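Long-range contacts in 4-aminobutyrate transaminase (Acinetobacter baumannii, PDB 6WOP), which catalyses the pyridoxal-phosphate-dependent transfer of the amino group of 4-aminobutyrate to 2-oxoglutarate, as a class-III aminotransferase: residues N55-V63 and A311-L321; N95-P103 and L252-D263. All coordinates share one frame; numbering follows the deposited sequence. Where two conformers were deposited one is given.

Interaction 1. Residues N55-V63 and A311-L321; sequences NTGHRHPKV and AVIDAIEEENL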
loop_
_atom_site.group_PDB
_atom_site.type_symbol
_atom_site.label_atom_id
_atom_site.label_comp_id
_atom_site.label_asym_id
_atom_site.label_seq_id
_atom_site.Cartn_x
_atom_site.Cartn_y
_atom_site.Cartn_z
ATOM N N ASN A 55 -27.533 13.080 22.794
ATOM C CA ASN A 55 -28.706 12.295 23.196
ATOM C C ASN A 55 -29.268 12.782 24.523
ATOM O O ASN A 55 -30.483 12.686 24.742
ATOM C CB ASN A 55 -28.347 10.814 23.293
ATOM C CG ASN A 55 -28.089 10.187 21.878
ATOM O OD1 ASN A 55 -28.311 10.844 20.792
ATOM N ND2 ASN A 55 -27.537 8.959 21.884
ATOM N N THR A 56 -28.416 13.313 25.403
ATOM C CA THR A 56 -28.817 13.915 26.695
ATOM C C THR A 56 -29.075 15.417 26.594
ATOM O O THR A 56 -29.351 16.054 27.624
ATOM C CB THR A 56 -27.714 13.643 27.759
ATOM O OG1 THR A 56 -26.406 13.962 27.266
ATOM C CG2 THR A 56 -27.725 12.212 28.113
ATOM N N GLY A 57 -28.970 15.991 25.400
ATOM C CA GLY A 57 -29.308 17.378 25.151
ATOM C C GLY A 57 -28.119 18.296 25.358
ATOM O O GLY A 57 -27.139 17.950 26.015
ATOM N N HIS A 58 -28.199 19.493 24.748
ATOM C CA HIS A 58 -27.191 20.531 24.986
ATOM C C HIS A 58 -27.170 20.912 26.466
ATOM O O HIS A 58 -28.215 21.233 27.052
ATOM C CB HIS A 58 -27.518 21.779 24.182
ATOM C CG HIS A 58 -27.381 21.622 22.689
ATOM N ND1 HIS A 58 -26.187 21.844 22.016
ATOM C CD2 HIS A 58 -28.298 21.329 21.744
ATOM C CE1 HIS A 58 -26.388 21.703 20.717
ATOM N NE2 HIS A 58 -27.661 21.391 20.523
ATOM N N ARG A 59 -25.989 20.899 27.073
ATOM C CA ARG A 59 -25.821 21.381 28.450
ATOM C C ARG A 59 -26.824 20.728 29.407
ATOM O O ARG A 59 -27.476 21.411 30.209
ATOM C CB ARG A 59 -25.907 22.924 28.506
ATOM C CG ARG A 59 -24.677 23.659 27.796
ATOM C CD ARG A 59 -24.937 25.172 27.607
ATOM N NE ARG A 59 -25.284 25.799 28.900
ATOM C CZ ARG A 59 -26.445 26.391 29.163
ATOM N NH1 ARG A 59 -27.381 26.501 28.205
ATOM N NH2 ARG A 59 -26.658 26.870 30.383
ATOM N N HIS A 60 -26.938 19.390 29.334
ATOM C CA HIS A 60 -27.741 18.697 30.328
ATOM C C HIS A 60 -27.256 19.093 31.718
ATOM O O HIS A 60 -26.037 19.078 31.972
ATOM C CB HIS A 60 -27.626 17.179 30.116
ATOM C CG HIS A 60 -28.495 16.378 31.018
ATOM N ND1 HIS A 60 -28.207 16.210 32.350
ATOM C CD2 HIS A 60 -29.647 15.695 30.783
ATOM C CE1 HIS A 60 -29.147 15.456 32.906
ATOM N NE2 HIS A 60 -30.014 15.111 31.969
ATOM N N PRO A 61 -28.168 19.452 32.646
ATOM C CA PRO A 61 -27.723 19.982 33.947
ATOM C C PRO A 61 -26.785 19.072 34.704
ATOM O O PRO A 61 -25.862 19.569 35.371
ATOM C CB PRO A 61 -29.024 20.163 34.716
ATOM C CG PRO A 61 -30.090 20.288 33.673
ATOM C CD PRO A 61 -29.642 19.453 32.514
ATOM N N LYS A 62 -27.008 17.761 34.680
ATOM C CA LYS A 62 -26.136 16.832 35.375
ATOM C C LYS A 62 -24.734 16.809 34.764
ATOM O O LYS A 62 -23.745 16.631 35.482
ATOM C CB LYS A 62 -26.741 15.425 35.372
ATOM C CG LYS A 62 -28.026 15.397 36.186
ATOM C CD LYS A 62 -27.815 14.897 37.585
ATOM C CE LYS A 62 -29.108 14.620 38.296
ATOM N NZ LYS A 62 -29.064 15.121 39.695
ATOM N N VAL A 63 -24.699 16.715 33.443
ATOM C CA VAL A 63 -23.435 16.739 32.728
ATOM C C VAL A 63 -22.638 17.999 33.079
ATOM O O VAL A 63 -21.429 17.942 33.405
ATOM C CB VAL A 63 -23.688 16.624 31.217
ATOM C CG1 VAL A 63 -22.338 16.691 30.495
ATOM C CG2 VAL A 63 -24.422 15.296 30.878
ATOM N N ALA A 311 -21.853 11.206 33.802
ATOM C CA ALA A 311 -23.161 11.788 34.041
ATOM C C ALA A 311 -24.110 11.443 32.906
ATOM O O ALA A 311 -25.331 11.371 33.120
ATOM C CB ALA A 311 -23.074 13.304 34.215
ATOM N N VAL A 312 -23.579 11.205 31.706
ATOM C CA VAL A 312 -24.446 10.745 30.608
ATOM C C VAL A 312 -25.062 9.385 30.946
ATOM O O VAL A 312 -26.272 9.143 30.777
ATOM C CB VAL A 312 -23.638 10.650 29.297
ATOM C CG1 VAL A 312 -24.420 9.779 28.261
ATOM C CG2 VAL A 312 -23.314 12.039 28.747
ATOM N N ILE A 313 -24.228 8.446 31.396
ATOM C CA ILE A 313 -24.763 7.153 31.765
ATOM C C ILE A 313 -25.761 7.310 32.890
ATOM O O ILE A 313 -26.810 6.649 32.899
ATOM C CB ILE A 313 -23.616 6.214 32.155
ATOM C CG1 ILE A 313 -22.724 6.020 30.925
ATOM C CG2 ILE A 313 -24.141 4.878 32.809
ATOM C CD1 ILE A 313 -21.499 5.227 31.248
ATOM N N ASP A 314 -25.421 8.117 33.896
ATOM C CA ASP A 314 -26.371 8.361 34.990
ATOM C C ASP A 314 -27.701 8.832 34.438
ATOM O O ASP A 314 -28.777 8.387 34.860
ATOM C CB ASP A 314 -25.812 9.468 35.897
ATOM C CG ASP A 314 -24.716 8.998 36.814
ATOM O OD1 ASP A 314 -24.473 7.783 36.860
ATOM O OD2 ASP A 314 -24.118 9.870 37.538
ATOM N N ALA A 315 -27.645 9.787 33.509
ATOM C CA ALA A 315 -28.890 10.409 33.053
ATOM C C ALA A 315 -29.690 9.413 32.232
ATOM O O ALA A 315 -30.915 9.311 32.386
ATOM C CB ALA A 315 -28.597 11.664 32.211
ATOM N N ILE A 316 -29.018 8.658 31.352
ATOM C CA ILE A 316 -29.731 7.679 30.533
ATOM C C ILE A 316 -30.519 6.724 31.415
ATOM O O ILE A 316 -31.682 6.393 31.137
ATOM C CB ILE A 316 -28.735 6.927 29.627
ATOM C CG1 ILE A 316 -28.253 7.862 28.486
ATOM C CG2 ILE A 316 -29.336 5.600 29.092
ATOM C CD1 ILE A 316 -27.002 7.247 27.736
ATOM N N GLU A 317 -29.910 6.271 32.512
ATOM C CA GLU A 317 -30.578 5.263 33.335
ATOM C C GLU A 317 -31.542 5.888 34.331
ATOM O O GLU A 317 -32.621 5.333 34.589
ATOM C CB GLU A 317 -29.529 4.420 34.037
ATOM C CG GLU A 317 -28.635 3.728 32.938
ATOM C CD GLU A 317 -27.613 2.739 33.488
ATOM O OE1 GLU A 317 -27.322 2.811 34.709
ATOM O OE2 GLU A 317 -27.100 1.877 32.710
ATOM N N GLU A 318 -31.191 7.064 34.851
ATOM C CA GLU A 318 -32.067 7.737 35.807
ATOM C C GLU A 318 -33.290 8.322 35.121
ATOM O O GLU A 318 -34.372 8.359 35.708
ATOM C CB GLU A 318 -31.297 8.839 36.554
ATOM C CG GLU A 318 -32.176 9.752 37.409
ATOM C CD GLU A 318 -32.844 9.046 38.561
ATOM O OE1 GLU A 318 -33.872 9.563 39.063
ATOM O OE2 GLU A 318 -32.351 7.976 38.976
ATOM N N GLU A 319 -33.142 8.805 33.895
ATOM C CA GLU A 319 -34.222 9.452 33.169
ATOM C C GLU A 319 -34.886 8.516 32.179
ATOM O O GLU A 319 -35.752 8.954 31.424
ATOM C CB GLU A 319 -33.670 10.714 32.474
ATOM C CG GLU A 319 -33.066 11.624 33.573
ATOM C CD GLU A 319 -32.396 12.912 33.063
ATOM O OE1 GLU A 319 -32.607 13.271 31.896
ATOM O OE2 GLU A 319 -31.718 13.579 33.877
ATOM N N ASN A 320 -34.504 7.231 32.172
ATOM C CA ASN A 320 -35.155 6.234 31.321
ATOM C C ASN A 320 -35.136 6.669 29.861
ATOM O O ASN A 320 -36.161 6.657 29.171
ATOM C CB ASN A 320 -36.609 5.990 31.763
ATOM C CG ASN A 320 -36.711 5.465 33.151
ATOM O OD1 ASN A 320 -36.073 4.479 33.496
ATOM N ND2 ASN A 320 -37.534 6.111 33.966
ATOM N N LEU A 321 -33.971 7.075 29.393
ATOM C CA LEU A 321 -33.890 7.599 28.044
ATOM C C LEU A 321 -33.928 6.519 26.959
ATOM O O LEU A 321 -34.307 6.851 25.828
ATOM C CB LEU A 321 -32.624 8.450 27.864
ATOM C CG LEU A 321 -32.609 9.733 28.692
ATOM C CD1 LEU A 321 -31.363 10.578 28.325
ATOM C CD2 LEU A 321 -33.897 10.576 28.616
#
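The backbones come nearest where helix 61-71 starts beside helix 303-318, with Val-63 CA 5.1 Å from Ala-311 CA; the loop of residues 55-60 that precedes the first helix runs past the C-terminal turns of the second. This is a helix N-terminus packed on a helix flank within the class-III aminotransferase fold, and a capping histidine binds the two. His-60 is the N-cap of helix 61-71, its ND1 accepting from Lys-62 N at 3.0 Å. With CG anti to the backbone N (chi1 -176°), the ring turns its other nitrogen to the carboxylate of Glu-319, the first residue past the end of helix 303-318. NE2 donates to both oxygens. The bond to OE1, 3.2 Å long, is nearly straight (167°); that to OE2, at 3.0 Å, is more bent. Both acceptors lie in the ring plane, while NE2 meets them on the syn side but somewhat out of the carboxylate plane. Both ring nitrogens are thus engaged, which fixes the rotation of the imidazole, and the nearby carboxylate would be expected to favour a proton on NE2. The CD of Pro-61 lies over the rim of one ring face, and Ala-315 CB approaches NE2 obliquely, at 3.7 Å.

Next to this polar link the packing is mostly between small side chains. Ala-311 CB sits against the first turn of helix 61-71, touching the Lys-62 carbonyl oxygen and Val-63 CA. Val-63 and Val-312 run alongside each other and meet through their CG2 methyls. Thr-56 meets Val-312 and Leu-321 at about right angles. Asn-55, the preceding residue, is held through ND2 by the carbonyl of Phe-246. The methyl CG2 of Thr-56 stands beside Val-312 CG1 and reaches Leu-321 CD1 at 4.0 Å.

Interaction 2. Residues N95-P103 and L252-D263; sequences NERAPIAGP and LFAMNHYETKAD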
loop_
_atom_site.group_PDB
_atom_site.type_symbol
_atom_site.label_atom_id
_atom_site.label_comp_id
_atom_site.label_asym_id
_atom_site.label_seq_id
_atom_site.Cartn_x
_atom_site.Cartn_y
_atom_site.Cartn_z
ATOM N N ASN A 95 -17.667 -1.702 30.746
ATOM C CA ASN A 95 -17.473 -3.162 30.729
ATOM C C ASN A 95 -18.706 -3.865 31.261
ATOM O O ASN A 95 -19.119 -4.922 30.763
ATOM C CB ASN A 95 -16.292 -3.603 31.599
ATOM C CG ASN A 95 -14.955 -3.194 31.048
ATOM O OD1 ASN A 95 -14.821 -2.985 29.844
ATOM N ND2 ASN A 95 -13.970 -3.051 31.924
ATOM N N GLU A 96 -19.313 -3.299 32.297
ATOM C CA GLU A 96 -20.467 -3.961 32.878
ATOM C C GLU A 96 -21.647 -3.977 31.902
ATOM O O GLU A 96 -22.410 -4.940 31.860
ATOM C CB GLU A 96 -20.853 -3.218 34.177
ATOM C CG GLU A 96 -22.118 -3.761 34.843
ATOM C CD GLU A 96 -22.756 -2.700 35.755
ATOM O OE1 GLU A 96 -24.006 -2.512 35.717
ATOM O OE2 GLU A 96 -21.979 -2.028 36.483
ATOM N N ARG A 97 -21.804 -2.921 31.115
ATOM C CA ARG A 97 -22.980 -2.726 30.284
ATOM C C ARG A 97 -22.853 -3.230 28.849
ATOM O O ARG A 97 -23.883 -3.438 28.180
ATOM C CB ARG A 97 -23.285 -1.244 30.258
ATOM C CG ARG A 97 -23.787 -0.734 31.612
ATOM C CD ARG A 97 -23.764 0.824 31.693
ATOM N NE ARG A 97 -24.459 1.316 32.907
ATOM C CZ ARG A 97 -23.946 1.187 34.139
ATOM N NH1 ARG A 97 -22.731 0.635 34.295
ATOM N NH2 ARG A 97 -24.630 1.599 35.231
ATOM N N ALA A 98 -21.652 -3.407 28.360
ATOM C CA ALA A 98 -21.453 -3.650 26.921
ATOM C C ALA A 98 -21.789 -5.095 26.579
ATOM O O ALA A 98 -21.491 -5.997 27.356
ATOM C CB ALA A 98 -20.002 -3.390 26.530
ATOM N N PRO A 99 -22.368 -5.347 25.416
ATOM C CA PRO A 99 -22.694 -6.744 25.048
ATOM C C PRO A 99 -21.488 -7.491 24.466
ATOM O O PRO A 99 -21.332 -7.662 23.266
ATOM C CB PRO A 99 -23.817 -6.574 24.014
ATOM C CG PRO A 99 -23.642 -5.176 23.467
ATOM C CD PRO A 99 -23.073 -4.335 24.594
ATOM N N ILE A 100 -20.648 -8.000 25.354
ATOM C CA ILE A 100 -19.375 -8.651 25.042
ATOM C C ILE A 100 -19.423 -10.018 25.716
ATOM O O ILE A 100 -19.847 -10.127 26.868
ATOM C CB ILE A 100 -18.161 -7.837 25.566
ATOM C CG1 ILE A 100 -18.006 -6.485 24.809
ATOM C CG2 ILE A 100 -16.828 -8.723 25.559
ATOM C CD1 ILE A 100 -17.756 -6.694 23.269
ATOM N N ALA A 101 -18.962 -11.039 25.026
ATOM C CA ALA A 101 -18.961 -12.387 25.585
ATOM C C ALA A 101 -17.748 -12.559 26.497
ATOM O O ALA A 101 -16.602 -12.463 26.036
ATOM C CB ALA A 101 -18.954 -13.427 24.459
ATOM N N GLY A 102 -18.000 -12.851 27.785
ATOM C CA GLY A 102 -16.933 -13.079 28.736
ATOM C C GLY A 102 -16.460 -11.743 29.281
ATOM O O GLY A 102 -17.071 -10.729 28.978
ATOM N N PRO A 103 -15.372 -11.706 30.049
ATOM C CA PRO A 103 -14.938 -10.440 30.657
ATOM C C PRO A 103 -14.544 -9.426 29.590
ATOM O O PRO A 103 -13.880 -9.766 28.610
ATOM C CB PRO A 103 -13.717 -10.841 31.487
ATOM C CG PRO A 103 -13.675 -12.306 31.444
ATOM C CD PRO A 103 -14.397 -12.778 30.272
ATOM N N LEU A 252 -29.171 0.520 25.235
ATOM C CA LEU A 252 -27.980 1.359 25.383
ATOM C C LEU A 252 -27.125 1.301 24.123
ATOM O O LEU A 252 -26.741 2.338 23.551
ATOM C CB LEU A 252 -27.194 0.929 26.599
ATOM C CG LEU A 252 -26.010 1.829 26.978
ATOM C CD1 LEU A 252 -26.511 3.249 27.317
ATOM C CD2 LEU A 252 -25.242 1.206 28.136
ATOM N N PHE A 253 -26.871 0.086 23.627
ATOM C CA PHE A 253 -26.153 -0.163 22.370
ATOM C C PHE A 253 -27.120 -0.765 21.354
ATOM O O PHE A 253 -27.955 -1.597 21.712
ATOM C CB PHE A 253 -25.026 -1.167 22.565
ATOM C CG PHE A 253 -23.878 -0.616 23.403
ATOM C CD1 PHE A 253 -22.921 0.175 22.823
ATOM C CD2 PHE A 253 -23.822 -0.867 24.759
ATOM C CE1 PHE A 253 -21.895 0.726 23.600
ATOM C CE2 PHE A 253 -22.791 -0.330 25.537
ATOM C CZ PHE A 253 -21.835 0.456 24.945
ATOM N N ALA A 254 -26.991 -0.390 20.084
ATOM C CA ALA A 254 -27.828 -1.062 19.085
ATOM C C ALA A 254 -27.599 -2.571 19.114
ATOM O O ALA A 254 -28.519 -3.346 18.868
ATOM C CB ALA A 254 -27.499 -0.512 17.701
ATOM N N MET A 255 -26.378 -3.007 19.423
ATOM C CA MET A 255 -26.083 -4.443 19.443
ATOM C C MET A 255 -26.877 -5.131 20.536
ATOM O O MET A 255 -27.057 -6.354 20.500
ATOM C CB MET A 255 -24.581 -4.653 19.671
ATOM C CG MET A 255 -23.676 -4.339 18.485
ATOM S SD MET A 255 -24.128 -5.314 17.025
ATOM C CE MET A 255 -23.793 -6.972 17.656
ATOM N N ASN A 256 -27.421 -4.362 21.501
ATOM C CA ASN A 256 -28.256 -4.999 22.522
ATOM C C ASN A 256 -29.545 -5.553 21.975
ATOM O O ASN A 256 -30.197 -6.331 22.672
ATOM C CB ASN A 256 -28.615 -4.033 23.652
ATOM C CG ASN A 256 -27.450 -3.822 24.605
ATOM O OD1 ASN A 256 -27.080 -2.695 24.937
ATOM N ND2 ASN A 256 -26.934 -4.927 25.138
ATOM N N HIS A 257 -29.947 -5.157 20.775
ATOM C CA HIS A 257 -31.140 -5.740 20.154
ATOM C C HIS A 257 -30.893 -7.116 19.551
ATOM O O HIS A 257 -31.844 -7.720 19.043
ATOM C CB HIS A 257 -31.671 -4.838 19.042
ATOM C CG HIS A 257 -32.045 -3.450 19.504
ATOM N ND1 HIS A 257 -33.351 -3.071 19.751
ATOM C CD2 HIS A 257 -31.280 -2.356 19.725
ATOM C CE1 HIS A 257 -33.366 -1.798 20.136
ATOM N NE2 HIS A 257 -32.120 -1.333 20.095
ATOM N N TYR A 258 -29.658 -7.611 19.571
ATOM C CA TYR A 258 -29.290 -8.790 18.800
ATOM C C TYR A 258 -28.693 -9.848 19.713
ATOM O O TYR A 258 -28.059 -9.531 20.723
ATOM C CB TYR A 258 -28.301 -8.419 17.693
ATOM C CG TYR A 258 -28.871 -7.404 16.707
ATOM C CD1 TYR A 258 -29.573 -7.818 15.543
ATOM C CD2 TYR A 258 -28.703 -6.058 16.903
ATOM C CE1 TYR A 258 -30.080 -6.887 14.658
ATOM C CE2 TYR A 258 -29.192 -5.140 16.014
ATOM C CZ TYR A 258 -29.904 -5.544 14.925
ATOM O OH TYR A 258 -30.414 -4.621 14.070
ATOM N N GLU A 259 -28.925 -11.107 19.336
ATOM C CA GLU A 259 -28.327 -12.267 19.991
ATOM C C GLU A 259 -26.835 -12.325 19.708
ATOM O O GLU A 259 -26.043 -12.763 20.552
ATOM C CB GLU A 259 -28.984 -13.557 19.473
ATOM C CG GLU A 259 -30.335 -13.855 20.085
ATOM C CD GLU A 259 -30.725 -15.310 19.816
ATOM O OE1 GLU A 259 -29.869 -16.103 19.326
ATOM O OE2 GLU A 259 -31.901 -15.644 20.117
ATOM N N THR A 260 -26.482 -12.014 18.472
ATOM C CA THR A 260 -25.093 -12.079 18.060
ATOM C C THR A 260 -24.286 -11.043 18.811
ATOM O O THR A 260 -24.701 -9.879 18.915
ATOM C CB THR A 260 -24.989 -11.807 16.548
ATOM O OG1 THR A 260 -25.834 -12.723 15.818
ATOM C CG2 THR A 260 -23.522 -11.872 16.070
ATOM N N LYS A 261 -23.086 -11.431 19.257
ATOM C CA LYS A 261 -22.182 -10.502 19.917
ATOM C C LYS A 261 -20.935 -10.219 19.080
ATOM O O LYS A 261 -20.324 -11.125 18.498
ATOM C CB LYS A 261 -21.747 -11.056 21.264
ATOM C CG LYS A 261 -22.838 -11.010 22.331
ATOM C CD LYS A 261 -22.249 -11.471 23.648
ATOM C CE LYS A 261 -23.274 -12.256 24.438
ATOM N NZ LYS A 261 -24.573 -11.568 24.330
ATOM N N ALA A 262 -20.538 -8.961 19.076
ATOM C CA ALA A 262 -19.294 -8.507 18.458
ATOM C C ALA A 262 -18.124 -8.719 19.414
ATOM O O ALA A 262 -18.301 -8.780 20.641
ATOM C CB ALA A 262 -19.404 -7.012 18.140
ATOM N N ASP A 263 -16.911 -8.829 18.850
ATOM C CA ASP A 263 -15.730 -8.984 19.672
ATOM C C ASP A 263 -15.255 -7.652 20.220
ATOM O O ASP A 263 -14.622 -7.621 21.282
ATOM C CB ASP A 263 -14.582 -9.582 18.832
ATOM C CG ASP A 263 -14.924 -10.953 18.306
ATOM O OD1 ASP A 263 -14.817 -11.899 19.113
ATOM O OD2 ASP A 263 -15.294 -11.082 17.098
HETATM O O HOH W 1 -26.176 -2.353 27.740
HETATM O O HOH W 2 -25.364 -5.804 27.362
HETATM O O HOH W 3 -22.176 -7.217 20.832
HETATM O O HOH W 4 -17.857 -10.761 22.423
#
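The long connection between the parallel strands 236-240 and 264-267 of the central seven-stranded sheet packs here against the segment leaving helix 85-97 for edge strand 104-109. Pro-99, the centre of an inverse gamma turn, drives its ring into the connection. CD comes 3.6 Å from Phe-253 CD2, CG meets Met-255 CB, and CB and CG lie against the amide nitrogen of Asn-256, whose side chain crosses the proline at about a right angle. Asn-256 is steadied from its own segment: OD1 accepts from Phe-253 N at 3.1 Å, bridging the start of the 3-10 turn 254-257.

No direct hydrogen bond crosses the contact; four waters make the polar links. Two donate to the carbonyl oxygen of Arg-97, one also donating to Asn-256 OD1 and the other accepting from Asn-256 ND2, so both ends of the amide are tied to the end of helix 85-97. A third water donates to Pro-99 O (2.6 Å) and accepts from Ala-262 N; the fourth accepts from Ala-101 N and donates to Ala-262 O (2.7 Å).

On the flanks, Leu-252 CD2 rests on Arg-97 CB at 3.8 Å, while the arginine NE goes on to a salt bridge with Glu-317. Lys-261 lays CD along the backbone between Ile-100 and Ala-101. Although Ile-100 CB points away, chi1 and chi2 near -60° fold CD1 back to 3.4 Å from Ala-262 O. Here the loop joining two parallel strands is packed, its polar links all through water, on the exit of helix 85-97, beside the mixed sheet of the large domain found in fold-type I pyridoxal-phosphate enzymes.

Overall arrangement
From the N terminus, the chain passes through 55-63, enters helix 61-71 and then helix 85-97, and leaves that helix through 95-103. After much of the central mixed sheet it returns at 252-263, closing interaction 2; segment 311-321 follows at the end of helix 303-318 and closes interaction 1. The loop of interaction 2 therefore lies wholly within that of interaction 1. Their centres are 21 Å apart, yet they touch: Arg-97 NE forms a 2.7 Å salt bridge with Glu-317 OE2, and Ile-316 packs on Leu-252. Helix 303-318, against which helix 61-71 starts, is thereby joined to helix 85-97 and to the connection before strand 264-267.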